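Local coordinates for SnoaL-like domain-containing protein (Xanthomonas campestris pv. campestris, PDB 3G8Z), which is of unknown function but has the cystatin-like fold of SnoaL-like polyketide cyclases, which suggests a small-molecule-binding or enzymatic role, at residues 96-101 with 119-124; 48-53 with 129-134; 21-26 with 92-97; 85-90 with 102-107; 115-120 with 135-140. All blocks are in the same frame, centred on the assembly; numbering follows the deposited sequence. Where two conformers were deposited one is given.

Interaction 1. Residues 96-101 with 119-124; sequences GDWVAI and VDLLRI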
# COMPACT_ATOMS: atom_id res chain seq x y z
N GLY A 96 -0.62 0.18 -11.66
CA GLY A 96 0.59 0.28 -12.47
C GLY A 96 1.41 -1.00 -12.33
O GLY A 96 0.87 -2.09 -12.46
N ASP A 97 2.70 -0.87 -12.03
CA ASP A 97 3.57 -2.05 -11.82
C ASP A 97 3.65 -2.47 -10.36
O ASP A 97 4.43 -3.36 -10.00
CB ASP A 97 4.99 -1.79 -12.35
CG ASP A 97 5.03 -1.50 -13.83
OD1 ASP A 97 4.10 -1.95 -14.56
OD2 ASP A 97 6.01 -0.83 -14.27
N TRP A 98 2.85 -1.84 -9.50
CA TRP A 98 2.80 -2.18 -8.08
C TRP A 98 1.66 -3.10 -7.75
O TRP A 98 0.59 -3.03 -8.34
CB TRP A 98 2.63 -0.92 -7.23
CG TRP A 98 3.83 -0.03 -7.27
CD1 TRP A 98 4.10 0.96 -8.17
CD2 TRP A 98 4.95 -0.09 -6.39
NE1 TRP A 98 5.33 1.52 -7.89
CE2 TRP A 98 5.87 0.90 -6.80
CE3 TRP A 98 5.27 -0.89 -5.29
CZ2 TRP A 98 7.08 1.11 -6.15
CZ3 TRP A 98 6.47 -0.67 -4.63
CH2 TRP A 98 7.35 0.33 -5.06
N VAL A 99 1.88 -3.93 -6.74
CA VAL A 99 0.83 -4.72 -6.16
C VAL A 99 0.86 -4.44 -4.66
O VAL A 99 1.91 -4.53 -4.04
CB VAL A 99 1.07 -6.21 -6.42
CG1 VAL A 99 0.06 -7.06 -5.59
CG2 VAL A 99 0.96 -6.51 -7.93
N ALA A 100 -0.28 -4.07 -4.09
CA ALA A 100 -0.42 -4.01 -2.62
C ALA A 100 -1.09 -5.27 -2.13
O ALA A 100 -2.10 -5.73 -2.69
CB ALA A 100 -1.20 -2.80 -2.16
N ILE A 101 -0.48 -5.85 -1.10
CA ILE A 101 -1.04 -7.01 -0.45
C ILE A 101 -1.33 -6.62 0.98
O ILE A 101 -0.41 -6.31 1.72
CB ILE A 101 -0.09 -8.21 -0.46
CG1 ILE A 101 0.48 -8.40 -1.88
CG2 ILE A 101 -0.85 -9.47 0.05
CD1 ILE A 101 1.94 -8.78 -1.94
N VAL A 119 0.84 -4.13 5.24
CA VAL A 119 0.69 -4.10 3.80
C VAL A 119 2.07 -4.28 3.20
O VAL A 119 3.00 -3.63 3.64
CB VAL A 119 0.08 -2.76 3.29
CG1 VAL A 119 -0.19 -2.79 1.75
CG2 VAL A 119 -1.20 -2.42 4.04
N ASP A 120 2.20 -5.19 2.24
CA ASP A 120 3.41 -5.31 1.45
C ASP A 120 3.16 -4.67 0.12
O ASP A 120 2.15 -4.97 -0.52
CB ASP A 120 3.80 -6.75 1.20
CG ASP A 120 4.39 -7.41 2.39
OD1 ASP A 120 4.17 -6.90 3.53
OD2 ASP A 120 5.05 -8.47 2.19
N LEU A 121 4.04 -3.76 -0.27
CA LEU A 121 3.98 -3.16 -1.60
C LEU A 121 5.12 -3.73 -2.44
O LEU A 121 6.28 -3.63 -2.06
CB LEU A 121 4.07 -1.63 -1.55
CG LEU A 121 2.76 -0.82 -1.60
CD1 LEU A 121 2.09 -0.96 -2.95
CD2 LEU A 121 1.81 -1.27 -0.51
N LEU A 122 4.78 -4.35 -3.57
CA LEU A 122 5.77 -4.93 -4.47
C LEU A 122 5.71 -4.23 -5.80
O LEU A 122 4.61 -4.01 -6.33
CB LEU A 122 5.49 -6.43 -4.72
CG LEU A 122 5.27 -7.33 -3.51
CD1 LEU A 122 4.99 -8.77 -3.96
CD2 LEU A 122 6.43 -7.28 -2.55
N ARG A 123 6.87 -3.90 -6.34
CA ARG A 123 6.96 -3.42 -7.71
C ARG A 123 7.51 -4.56 -8.55
O ARG A 123 8.51 -5.14 -8.20
CB ARG A 123 7.87 -2.21 -7.83
CG ARG A 123 7.80 -1.60 -9.22
CD ARG A 123 8.36 -0.18 -9.30
NE ARG A 123 9.69 -0.04 -8.77
CZ ARG A 123 10.83 -0.15 -9.48
NH1 ARG A 123 10.82 -0.44 -10.77
NH2 ARG A 123 11.99 0.02 -8.87
N ILE A 124 6.81 -4.90 -9.62
CA ILE A 124 7.12 -6.10 -10.38
C ILE A 124 7.35 -5.71 -11.82
O ILE A 124 6.58 -4.96 -12.39
CB ILE A 124 5.99 -7.12 -10.27
CG1 ILE A 124 5.93 -7.63 -8.82
CG2 ILE A 124 6.15 -8.25 -11.30
CD1 ILE A 124 4.56 -8.16 -8.39

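Interaction 2. Residues 48-53 with 129-134; sequences DVIWHQ and IVEVRL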
# COMPACT_ATOMS: atom_id res chain seq x y z
N ASP A 48 18.77 -7.39 -8.05
CA ASP A 48 18.99 -5.98 -7.72
C ASP A 48 17.85 -5.37 -6.91
O ASP A 48 17.65 -4.16 -6.94
CB ASP A 48 19.17 -5.19 -9.01
CG ASP A 48 20.34 -5.68 -9.84
OD1 ASP A 48 21.27 -6.29 -9.27
OD2 ASP A 48 20.33 -5.43 -11.07
N VAL A 49 17.12 -6.21 -6.19
CA VAL A 49 15.92 -5.76 -5.46
C VAL A 49 16.24 -4.61 -4.49
O VAL A 49 17.25 -4.63 -3.78
CB VAL A 49 15.27 -6.93 -4.65
CG1 VAL A 49 16.23 -7.45 -3.58
CG2 VAL A 49 13.90 -6.50 -4.00
N ILE A 50 15.38 -3.60 -4.49
CA ILE A 50 15.44 -2.53 -3.50
C ILE A 50 14.40 -2.82 -2.43
O ILE A 50 13.22 -2.90 -2.72
CB ILE A 50 15.13 -1.16 -4.11
CG1 ILE A 50 16.10 -0.84 -5.26
CG2 ILE A 50 15.19 -0.08 -3.03
CD1 ILE A 50 15.62 0.31 -6.16
N TRP A 51 14.84 -3.00 -1.20
CA TRP A 51 13.96 -3.47 -0.13
C TRP A 51 13.87 -2.43 0.99
O TRP A 51 14.88 -2.15 1.66
CB TRP A 51 14.53 -4.78 0.40
CG TRP A 51 13.72 -5.44 1.43
CD1 TRP A 51 13.55 -5.05 2.72
CD2 TRP A 51 12.97 -6.65 1.27
NE1 TRP A 51 12.72 -5.93 3.38
CE2 TRP A 51 12.36 -6.92 2.51
CE3 TRP A 51 12.77 -7.52 0.21
CZ2 TRP A 51 11.56 -8.05 2.71
CZ3 TRP A 51 11.98 -8.65 0.42
CH2 TRP A 51 11.38 -8.89 1.65
N HIS A 52 12.69 -1.83 1.18
CA HIS A 52 12.50 -0.79 2.20
C HIS A 52 11.82 -1.36 3.45
O HIS A 52 10.64 -1.72 3.42
CB HIS A 52 11.66 0.38 1.69
CG HIS A 52 12.09 0.93 0.37
ND1 HIS A 52 13.13 1.82 0.23
CD2 HIS A 52 11.57 0.77 -0.87
CE1 HIS A 52 13.26 2.16 -1.04
NE2 HIS A 52 12.30 1.56 -1.73
N GLN A 53 12.56 -1.46 4.54
CA GLN A 53 12.04 -2.00 5.78
C GLN A 53 11.86 -0.85 6.75
O GLN A 53 12.83 -0.15 7.09
CB GLN A 53 13.04 -3.03 6.33
CG GLN A 53 12.56 -3.80 7.56
CD GLN A 53 11.70 -5.02 7.24
OE1 GLN A 53 11.96 -5.75 6.29
NE2 GLN A 53 10.67 -5.23 8.05
N ILE A 129 10.18 -9.36 -8.82
CA ILE A 129 10.00 -8.31 -7.82
C ILE A 129 11.27 -7.46 -7.70
O ILE A 129 12.33 -7.93 -7.24
CB ILE A 129 9.68 -8.93 -6.46
CG1 ILE A 129 8.33 -9.65 -6.54
CG2 ILE A 129 9.66 -7.89 -5.39
CD1 ILE A 129 8.15 -10.69 -5.46
N VAL A 130 11.16 -6.21 -8.12
CA VAL A 130 12.31 -5.30 -8.21
C VAL A 130 12.36 -4.34 -7.03
O VAL A 130 13.42 -3.80 -6.70
CB VAL A 130 12.36 -4.52 -9.57
CG1 VAL A 130 12.61 -5.48 -10.73
CG2 VAL A 130 11.10 -3.70 -9.83
N GLU A 131 11.24 -4.17 -6.36
CA GLU A 131 11.21 -3.28 -5.21
C GLU A 131 10.18 -3.75 -4.22
O GLU A 131 9.10 -4.20 -4.60
CB GLU A 131 10.92 -1.85 -5.65
CG GLU A 131 11.19 -0.81 -4.58
CD GLU A 131 11.14 0.63 -5.07
OE1 GLU A 131 10.81 0.88 -6.26
OE2 GLU A 131 11.40 1.53 -4.23
N VAL A 132 10.50 -3.60 -2.94
CA VAL A 132 9.63 -4.03 -1.86
C VAL A 132 9.56 -2.88 -0.84
O VAL A 132 10.61 -2.33 -0.47
CB VAL A 132 10.19 -5.30 -1.18
CG1 VAL A 132 9.41 -5.65 0.08
CG2 VAL A 132 10.19 -6.51 -2.18
N ARG A 133 8.35 -2.51 -0.45
CA ARG A 133 8.17 -1.57 0.66
C ARG A 133 7.14 -2.11 1.61
O ARG A 133 6.03 -2.38 1.22
CB ARG A 133 7.75 -0.17 0.21
CG ARG A 133 7.73 0.81 1.39
CD ARG A 133 7.29 2.17 0.99
NE ARG A 133 8.18 2.78 0.02
CZ ARG A 133 9.31 3.39 0.32
NH1 ARG A 133 9.71 3.44 1.58
NH2 ARG A 133 10.04 3.93 -0.65
N LEU A 134 7.54 -2.27 2.87
CA LEU A 134 6.71 -2.89 3.87
C LEU A 134 6.09 -1.83 4.78
O LEU A 134 6.71 -0.80 5.06
CB LEU A 134 7.55 -3.88 4.70
CG LEU A 134 8.26 -5.00 3.89
CD1 LEU A 134 8.89 -6.06 4.76
CD2 LEU A 134 7.32 -5.61 2.93
O HOH W 1 15.59 -2.88 -8.27

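Interaction 3. Residues 21-26 with 92-97; sequences NTIDIA and YMASGD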
# COMPACT_ATOMS: atom_id res chain seq x y z
N ASN A 21 0.39 -12.38 -14.73
CA ASN A 21 0.34 -10.97 -14.39
C ASN A 21 0.98 -10.68 -13.02
O ASN A 21 1.43 -11.58 -12.32
CB ASN A 21 -1.11 -10.50 -14.44
CG ASN A 21 -1.97 -11.12 -13.35
OD1 ASN A 21 -1.49 -11.45 -12.26
ND2 ASN A 21 -3.26 -11.26 -13.64
N THR A 22 1.02 -9.41 -12.64
CA THR A 22 1.73 -9.03 -11.44
C THR A 22 1.11 -9.63 -10.18
O THR A 22 1.82 -9.94 -9.23
CB THR A 22 1.84 -7.49 -11.32
OG1 THR A 22 0.53 -6.92 -11.38
CG2 THR A 22 2.72 -6.94 -12.45
N ILE A 23 -0.20 -9.80 -10.17
CA ILE A 23 -0.85 -10.39 -9.00
C ILE A 23 -0.46 -11.87 -8.86
O ILE A 23 -0.24 -12.34 -7.75
CB ILE A 23 -2.37 -10.22 -9.02
CG1 ILE A 23 -2.71 -8.73 -8.77
CG2 ILE A 23 -2.99 -11.10 -7.94
CD1 ILE A 23 -4.17 -8.46 -8.43
N ASP A 24 -0.34 -12.58 -9.98
CA ASP A 24 0.15 -13.95 -9.97
C ASP A 24 1.54 -14.01 -9.33
O ASP A 24 1.81 -14.85 -8.48
CB ASP A 24 0.23 -14.51 -11.39
CG ASP A 24 -1.13 -14.74 -12.00
OD1 ASP A 24 -2.04 -15.14 -11.25
OD2 ASP A 24 -1.28 -14.52 -13.23
N ILE A 25 2.42 -13.09 -9.73
CA ILE A 25 3.76 -13.04 -9.16
C ILE A 25 3.72 -12.73 -7.66
O ILE A 25 4.44 -13.35 -6.88
CB ILE A 25 4.67 -12.05 -9.92
CG1 ILE A 25 4.90 -12.58 -11.35
CG2 ILE A 25 6.00 -11.88 -9.20
CD1 ILE A 25 5.04 -11.48 -12.39
N ALA A 26 2.85 -11.80 -7.26
CA ALA A 26 2.72 -11.43 -5.86
C ALA A 26 2.21 -12.62 -5.04
O ALA A 26 2.66 -12.84 -3.90
CB ALA A 26 1.79 -10.23 -5.70
N TYR A 92 -5.00 -8.84 -2.83
CA TYR A 92 -3.94 -8.44 -3.75
C TYR A 92 -4.52 -7.43 -4.72
O TYR A 92 -5.50 -7.72 -5.40
CB TYR A 92 -3.45 -9.63 -4.57
CG TYR A 92 -2.84 -10.73 -3.73
CD1 TYR A 92 -3.64 -11.63 -3.03
CD2 TYR A 92 -1.47 -10.88 -3.66
CE1 TYR A 92 -3.06 -12.63 -2.26
CE2 TYR A 92 -0.90 -11.86 -2.92
CZ TYR A 92 -1.70 -12.73 -2.21
OH TYR A 92 -1.08 -13.72 -1.49
N MSE A 93 -3.90 -6.26 -4.80
CA MSE A 93 -4.42 -5.17 -5.61
C MSE A 93 -3.35 -4.59 -6.50
O MSE A 93 -2.23 -4.35 -6.04
CB MSE A 93 -4.94 -4.09 -4.67
CG MSE A 93 -5.92 -4.61 -3.64
SE MSE A 93 -6.52 -3.18 -2.53
CE MSE A 93 -7.31 -4.17 -1.02
N ALA A 94 -3.68 -4.35 -7.77
CA ALA A 94 -2.68 -3.87 -8.71
C ALA A 94 -2.87 -2.42 -9.08
O ALA A 94 -3.99 -1.96 -9.32
CB ALA A 94 -2.69 -4.72 -10.00
N SER A 95 -1.77 -1.70 -9.19
CA SER A 95 -1.82 -0.33 -9.63
C SER A 95 -0.54 -0.02 -10.36
O SER A 95 0.53 -0.00 -9.76
CB SER A 95 -2.01 0.59 -8.43
OG SER A 95 -2.38 1.89 -8.86
N GLY A 96 -0.62 0.18 -11.66
CA GLY A 96 0.59 0.28 -12.47
C GLY A 96 1.41 -1.00 -12.33
O GLY A 96 0.87 -2.09 -12.46
N ASP A 97 2.70 -0.87 -12.03
CA ASP A 97 3.57 -2.05 -11.82
C ASP A 97 3.65 -2.47 -10.36
O ASP A 97 4.43 -3.36 -10.00
CB ASP A 97 4.99 -1.79 -12.35
CG ASP A 97 5.03 -1.50 -13.83
OD1 ASP A 97 4.10 -1.95 -14.56
OD2 ASP A 97 6.01 -0.83 -14.27
O HOH W 2 0.80 -4.36 -10.78

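Interaction 4. Residues 85-90 with 102-107; sequences AISRAD and TLEFSG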
# COMPACT_ATOMS: atom_id res chain seq x y z
N ALA A 85 5.85 -14.60 10.53
CA ALA A 85 4.98 -15.15 9.50
C ALA A 85 3.95 -14.16 8.99
O ALA A 85 3.45 -13.30 9.72
CB ALA A 85 4.30 -16.38 10.02
N ILE A 86 3.64 -14.31 7.71
CA ILE A 86 2.44 -13.72 7.16
C ILE A 86 1.34 -14.72 7.45
O ILE A 86 1.19 -15.73 6.75
CB ILE A 86 2.59 -13.45 5.65
CG1 ILE A 86 3.76 -12.49 5.42
CG2 ILE A 86 1.31 -12.86 5.10
CD1 ILE A 86 4.04 -12.15 3.95
N SER A 87 0.60 -14.46 8.52
CA SER A 87 -0.37 -15.41 9.02
C SER A 87 -1.63 -15.42 8.19
O SER A 87 -2.37 -16.43 8.17
CB SER A 87 -0.69 -15.13 10.50
OG SER A 87 -0.84 -13.75 10.75
N ARG A 88 -1.88 -14.34 7.46
CA ARG A 88 -3.05 -14.26 6.61
C ARG A 88 -2.81 -13.23 5.55
O ARG A 88 -2.35 -12.15 5.86
CB ARG A 88 -4.30 -13.85 7.42
CG ARG A 88 -5.62 -14.15 6.67
CD ARG A 88 -6.84 -13.53 7.33
NE ARG A 88 -6.68 -12.08 7.42
CZ ARG A 88 -6.49 -11.42 8.56
NH1 ARG A 88 -6.43 -12.07 9.70
NH2 ARG A 88 -6.34 -10.10 8.54
N ALA A 89 -3.13 -13.57 4.31
CA ALA A 89 -3.11 -12.61 3.23
C ALA A 89 -4.56 -12.33 2.86
O ALA A 89 -5.34 -13.25 2.66
CB ALA A 89 -2.35 -13.14 2.02
N ASP A 90 -4.90 -11.06 2.76
CA ASP A 90 -6.27 -10.67 2.49
C ASP A 90 -6.46 -10.36 1.02
O ASP A 90 -6.93 -11.23 0.28
CB ASP A 90 -6.66 -9.50 3.37
CG ASP A 90 -6.60 -9.84 4.84
OD1 ASP A 90 -7.15 -10.89 5.23
OD2 ASP A 90 -5.98 -9.08 5.60
N THR A 102 -2.61 -6.67 1.36
CA THR A 102 -3.03 -6.45 2.71
C THR A 102 -2.94 -7.79 3.41
O THR A 102 -3.30 -8.82 2.84
CB THR A 102 -4.48 -5.88 2.80
OG1 THR A 102 -5.34 -6.66 1.97
CG2 THR A 102 -4.50 -4.44 2.32
N LEU A 103 -2.48 -7.76 4.65
CA LEU A 103 -2.16 -8.98 5.33
C LEU A 103 -2.08 -8.81 6.83
O LEU A 103 -2.24 -7.71 7.38
CB LEU A 103 -0.86 -9.57 4.76
CG LEU A 103 0.34 -8.64 4.65
CD1 LEU A 103 0.92 -8.42 6.05
CD2 LEU A 103 1.38 -9.18 3.64
N GLU A 104 -1.90 -9.94 7.49
CA GLU A 104 -1.63 -9.99 8.90
C GLU A 104 -0.31 -10.69 9.10
O GLU A 104 -0.01 -11.71 8.46
CB GLU A 104 -2.72 -10.79 9.63
CG GLU A 104 -2.54 -10.78 11.14
CD GLU A 104 -3.35 -11.84 11.84
OE1 GLU A 104 -3.15 -13.06 11.56
OE2 GLU A 104 -4.18 -11.44 12.70
N PHE A 105 0.52 -10.15 9.99
CA PHE A 105 1.69 -10.90 10.34
C PHE A 105 1.79 -11.11 11.83
O PHE A 105 1.15 -10.41 12.61
CB PHE A 105 2.95 -10.32 9.70
CG PHE A 105 3.26 -8.94 10.10
CD1 PHE A 105 4.03 -8.70 11.21
CD2 PHE A 105 2.80 -7.86 9.35
CE1 PHE A 105 4.34 -7.39 11.60
CE2 PHE A 105 3.09 -6.56 9.72
CZ PHE A 105 3.86 -6.32 10.86
N SER A 106 2.53 -12.15 12.20
CA SER A 106 2.62 -12.56 13.57
C SER A 106 3.99 -13.18 13.84
O SER A 106 4.80 -13.38 12.94
CB SER A 106 1.51 -13.57 13.86
OG SER A 106 1.66 -14.67 13.00
N GLY A 107 4.25 -13.46 15.11
CA GLY A 107 5.51 -13.98 15.49
C GLY A 107 5.62 -13.94 16.99
O GLY A 107 4.84 -13.30 17.68

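Interaction 5. Residues 115-120 with 135-140; sequences KQAGVD and FSADQT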
# COMPACT_ATOMS: atom_id res chain seq x y z
N LYS A 115 1.39 -9.50 16.49
CA LYS A 115 0.17 -9.84 15.78
C LYS A 115 -0.44 -8.55 15.32
O LYS A 115 -0.90 -7.76 16.13
CB LYS A 115 -0.81 -10.57 16.65
CG LYS A 115 -2.02 -11.06 15.85
CD LYS A 115 -2.99 -11.79 16.72
CE LYS A 115 -4.14 -12.42 15.91
N GLN A 116 -0.41 -8.31 14.02
CA GLN A 116 -0.89 -7.02 13.55
C GLN A 116 -1.08 -7.01 12.05
O GLN A 116 -0.50 -7.83 11.33
CB GLN A 116 0.09 -5.92 13.94
CG GLN A 116 1.45 -6.06 13.28
CD GLN A 116 2.41 -4.92 13.62
OE1 GLN A 116 2.53 -3.96 12.85
NE2 GLN A 116 3.08 -5.02 14.78
N ALA A 117 -1.93 -6.09 11.59
CA ALA A 117 -2.10 -5.84 10.17
C ALA A 117 -0.84 -5.27 9.54
O ALA A 117 -0.04 -4.60 10.20
CB ALA A 117 -3.28 -4.86 9.95
N GLY A 118 -0.68 -5.51 8.25
CA GLY A 118 0.40 -4.89 7.48
C GLY A 118 0.00 -4.78 6.03
O GLY A 118 -1.04 -5.29 5.62
N VAL A 119 0.84 -4.13 5.24
CA VAL A 119 0.69 -4.10 3.80
C VAL A 119 2.07 -4.28 3.20
O VAL A 119 3.00 -3.63 3.64
CB VAL A 119 0.08 -2.76 3.29
CG1 VAL A 119 -0.19 -2.79 1.75
CG2 VAL A 119 -1.20 -2.42 4.04
N ASP A 120 2.20 -5.19 2.24
CA ASP A 120 3.41 -5.31 1.45
C ASP A 120 3.16 -4.67 0.12
O ASP A 120 2.15 -4.97 -0.52
CB ASP A 120 3.80 -6.75 1.20
CG ASP A 120 4.39 -7.41 2.39
OD1 ASP A 120 4.17 -6.90 3.53
OD2 ASP A 120 5.05 -8.47 2.19
N PHE A 135 4.88 -2.11 5.24
CA PHE A 135 4.14 -1.24 6.11
C PHE A 135 3.58 -2.08 7.25
O PHE A 135 3.08 -3.19 7.03
CB PHE A 135 2.96 -0.61 5.36
CG PHE A 135 3.36 0.33 4.29
CD1 PHE A 135 3.68 -0.14 3.03
CD2 PHE A 135 3.36 1.69 4.52
CE1 PHE A 135 4.03 0.74 2.03
CE2 PHE A 135 3.70 2.56 3.54
CZ PHE A 135 4.05 2.09 2.28
N SER A 136 3.63 -1.54 8.46
CA SER A 136 3.10 -2.23 9.64
C SER A 136 2.15 -1.36 10.41
O SER A 136 2.37 -0.15 10.57
CB SER A 136 4.24 -2.60 10.58
OG SER A 136 5.13 -3.50 9.97
N ALA A 137 1.11 -1.98 10.96
CA ALA A 137 0.10 -1.21 11.68
C ALA A 137 0.58 -0.75 13.04
O ALA A 137 0.06 0.22 13.58
CB ALA A 137 -1.19 -2.04 11.84
N ASP A 138 1.54 -1.46 13.61
CA ASP A 138 2.05 -1.13 14.93
C ASP A 138 3.57 -1.24 14.89
O ASP A 138 4.16 -2.29 15.20
CB ASP A 138 1.46 -2.05 15.98
CG ASP A 138 1.89 -1.69 17.38
OD1 ASP A 138 2.80 -0.84 17.56
OD2 ASP A 138 1.31 -2.29 18.32
N GLN A 139 4.21 -0.15 14.50
CA GLN A 139 5.63 -0.19 14.24
C GLN A 139 6.40 -0.26 15.57
O GLN A 139 7.52 -0.78 15.61
CB GLN A 139 6.05 1.04 13.43
CG GLN A 139 7.45 0.97 12.90
CD GLN A 139 7.63 -0.19 11.97
OE1 GLN A 139 6.89 -0.33 11.01
NE2 GLN A 139 8.59 -1.06 12.28
N THR A 140 5.84 0.29 16.64
CA THR A 140 6.47 0.20 17.98
C THR A 140 6.62 -1.26 18.41
O THR A 140 7.66 -1.68 18.93
CB THR A 140 5.64 0.99 19.03
OG1 THR A 140 5.70 2.39 18.73
CG2 THR A 140 6.21 0.81 20.44

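Interaction 1. Residues 96-101 with 119-124
Trp98 and Arg123 meet in an antiparallel pairing between strands 98-109 and 112-125, a long beta hairpin of the curved sheet, one strand in from its 85-95 edge, in this cystatin-like, SnoaL-type fold. Five backbone hydrogen bonds sew the segments together; at the open end Ile124 N reaches Asp97 O at 2.9 Å, and next to it Val99 N meets Leu122 O. Trp98 with Arg123 and Ala100 with Leu121 are non-hydrogen-bonded pairs, while Val99-Leu122 and Ile101-Asp120 are hydrogen-bonded ones. On the face that carries Trp98, Ala100, Leu121 and Arg123, the indole lies across the neighbouring strand: its CG stands anti to the carbonyl carbon (chi1 -68°), and the six-membered ring lies over Arg123 CB, which sits 3.6 Å from the ring centroid, almost exactly on the ring normal, in a CH-pi contact. Leu121 CD1 packs against Trp98 CE3, and its other methyl, CD2, is 3.8 Å from Ala100 CB. Part of this face meets the second subunit, where Arg133 of that subunit packs on Trp98 and its Phe135 on Ala100 and Leu121. The other face turns toward helix 22-35: Val99 CG2 touches Ile124 CD1, and Ile101 CD1 approaches Leu122 CD1 at 3.7 Å. Arg123 leaves the indole with a bend at chi3, its guanidinium plane 58° from the ring, and its charge goes to Glu131 and Glu125. The bend sets the guanidinium edge-on to the indole, with Trp98 CZ2 near its plane, while Arg123 CD rests 3.6 Å from that same CZ2.

Interaction 2. Residues 48-53 with 129-134
A polar cluster of His52, Glu131 and Arg133 lies on one face of the parallel pair formed by strands 49-53 and 128-136. His52 NE2 donates to Glu131 OE2 at 2.7 Å, with the carboxylate oxygen only 3° out of the imidazole plane and using its anti lone pair. The extended Glu131 chain carries the carboxylate to the ring edge, while its OE1 is held by Arg123 and His52 ND1 bonds Thr62, so both ring nitrogens are engaged. Arg133 bends at chi3 (-62°) and lays its guanidinium flat on the imidazole, centres 3.8 Å apart and planes at 10°; NH2 sits over the ring centre. On the other face Val132 CG1 stands 3.8 Å from the centroid of the Trp51 six-membered ring, a CH-pi contact, and Trp51 NE1 donates in its ring plane to Gln53 OE1, against which Leu134 CD1 packs. Backbone bonds alternate between the strands, His52 N to Val132 O being 2.7 Å, and a water joins Asp48 O to Val130 O where a classic beta bulge places Val130 and Glu131 opposite Arg123. Helix 66-79 packs on Trp51, as expected of the helix-backed curved sheet of the cystatin-like fold.

Interaction 3. Residues 21-26 with 92-97
Ile23 lies across the strand at Tyr92, its two branches dividing the work. CG2, anti to the backbone N, meets Tyr92 CB at 3.7 Å, whereas the arm through CG1, anti to the carbonyl carbon (chi1 -70°), carries CD1 to within 3.4 Å of Tyr92 O and brings CG1 alongside Ala94 CB. One helical turn later, Ala26 presents CB to Tyr92 CD2 at 3.9 Å, and its carbonyl oxygen lies near the plane of the phenol ring, at the CE2 edge. The ring thus meets the helix at its CD2-CE2 side. Thr22 turns OG1 toward the strand; it donates to a water at 2.6 Å, and that water in turn donates to Gly96 O, bridging helix start and hairpin turn where the segments make no direct hydrogen bond. Asn21 and Asp24 close the helix end as a capping box: Asp24 N bonds Asn21 OD1 at 2.8 Å, and Asn21 N bonds Asp24 OD2. The first turn of helix 22-35 thus rests on the end of edge strand 85-95, with Thr22 and Ala26 also touching Val99 on strand 98-109, Ile25 reaching Ile124 on strand 112-125, and Lys27 and Ile30 of the helix also touching Tyr92.

Interaction 4. Residues 85-90 with 102-107
A classic beta bulge interrupts the pairing of Ser87 and Arg88 with Glu104: both residues face this one partner, and the register slips by one between Ile86 and Arg88. Glu104 O receives both amides, Ser87 N at 2.8 Å and Arg88 N at 3.4 Å, each a weak bond. The extra residue puts two side chains beside the glutamate. Ser87 OG, tucked between its backbone N and carbonyl carbon (chi1 43°), donates to Glu104 OE1 at a short 2.5 Å, meeting it from the anti side and 26° out of the carboxylate plane. Arg88 instead lays one guanidinium face over Glu104 CB; its NH1 reaches OE2 of that glutamate only as a long salt bridge of 3.8 Å. The firmer grip is on Asp90, two residues along the same strand: Arg88 NE and NH2 engage OD1 and OD2 side-on, each on a syn lone pair and close to the guanidinium plane. Asp90 thus fixes the rotation of a guanidinium that also covers the glutamate chain. Strands 85-95 and 98-109 form the hairpin at one edge of the sheet, and regular antiparallel bonding resumes on either side of the bulge: Ala85 with Ser106, and Glu104 N to Arg88 O at 2.8 Å. The face of Ile86, Ala89, Leu103 and Phe105 is apolar, and helix 22-35 packs on its Ile86 and Ala89. Ile86 CG2 lies 4.0 Å from Leu103 CB, and Ile86 O accepts from Gln34 of that helix. Thr102 OG1, beside Asp90 CB, is bonded to Asp91 N.

Interaction 5. Residues 115-120 with 135-140
Gln116 uses its side-chain amide to hold Asp138 by both backbone polar atoms. OE1 accepts from Asp138 N at 2.8 Å, with the donor well above the carbonyl plane (55° out of it), and NE2 donates to Asp138 O at 3.0 Å, this oxygen lying close to the amide plane. CG between the backbone N and the carbonyl carbon (chi1 64°), followed by an extended chain, projects the amide across to the other segment. NE2 has a second acceptor in Gln141 OE1, so the amide is gripped from the helix as well as from the turn before it. The carboxylate of Asp138 is engaged elsewhere: as N-cap of helix 139-146 it accepts from Gln141 N through OD1. The segments belong to the antiparallel hairpin of strands 112-125 and 128-136, at the point where the second strand ends and a short turn leads into helix 139-146. Val119 and Phe135 form a hydrogen-bonded pair, with Val119 N to Phe135 O at 3.0 Å and Phe135 N to Val119 O at 2.9 Å; farther along, Ala137 N reaches Ala117 O at 3.0 Å just as strand 128-136 gives out. Between them Gly118, a non-hydrogen-bonded partner of Ser136, brings its CA to 3.2 Å from Phe135 O. Val119 O also lies at the edge of the Phe135 ring, near its plane. Ser136 OG bonds Glu142 on the helix, and Gln139 NE2 bonds Asp143 and Glu142. Ala117 CB and Ala137 CB meet at 4.0 Å, and Asp91 and Met93 of the second subunit pack on these two alanines.

Overall arrangement
From the N terminus, the start of helix 22-35 is joined by interaction 3 to the end of strand 85-95, closing a 65-residue loop. Strand 49-53 leaves from within that loop and pairs with strand 128-136 in interaction 2, so the two cross. Interactions 4 and 1, on successive hairpins, nest inside the span of interaction 2 and cross each other, while interaction 3 also crosses 4. Interaction 5 crosses 2, ties the last hairpin to the C-terminal helix, and opens where interaction 1 ends, at Val119 and Asp120. Interactions 4, 1, 5 and 2 run through neighbouring strands of one sheet, and interaction 3 sets a helix on it.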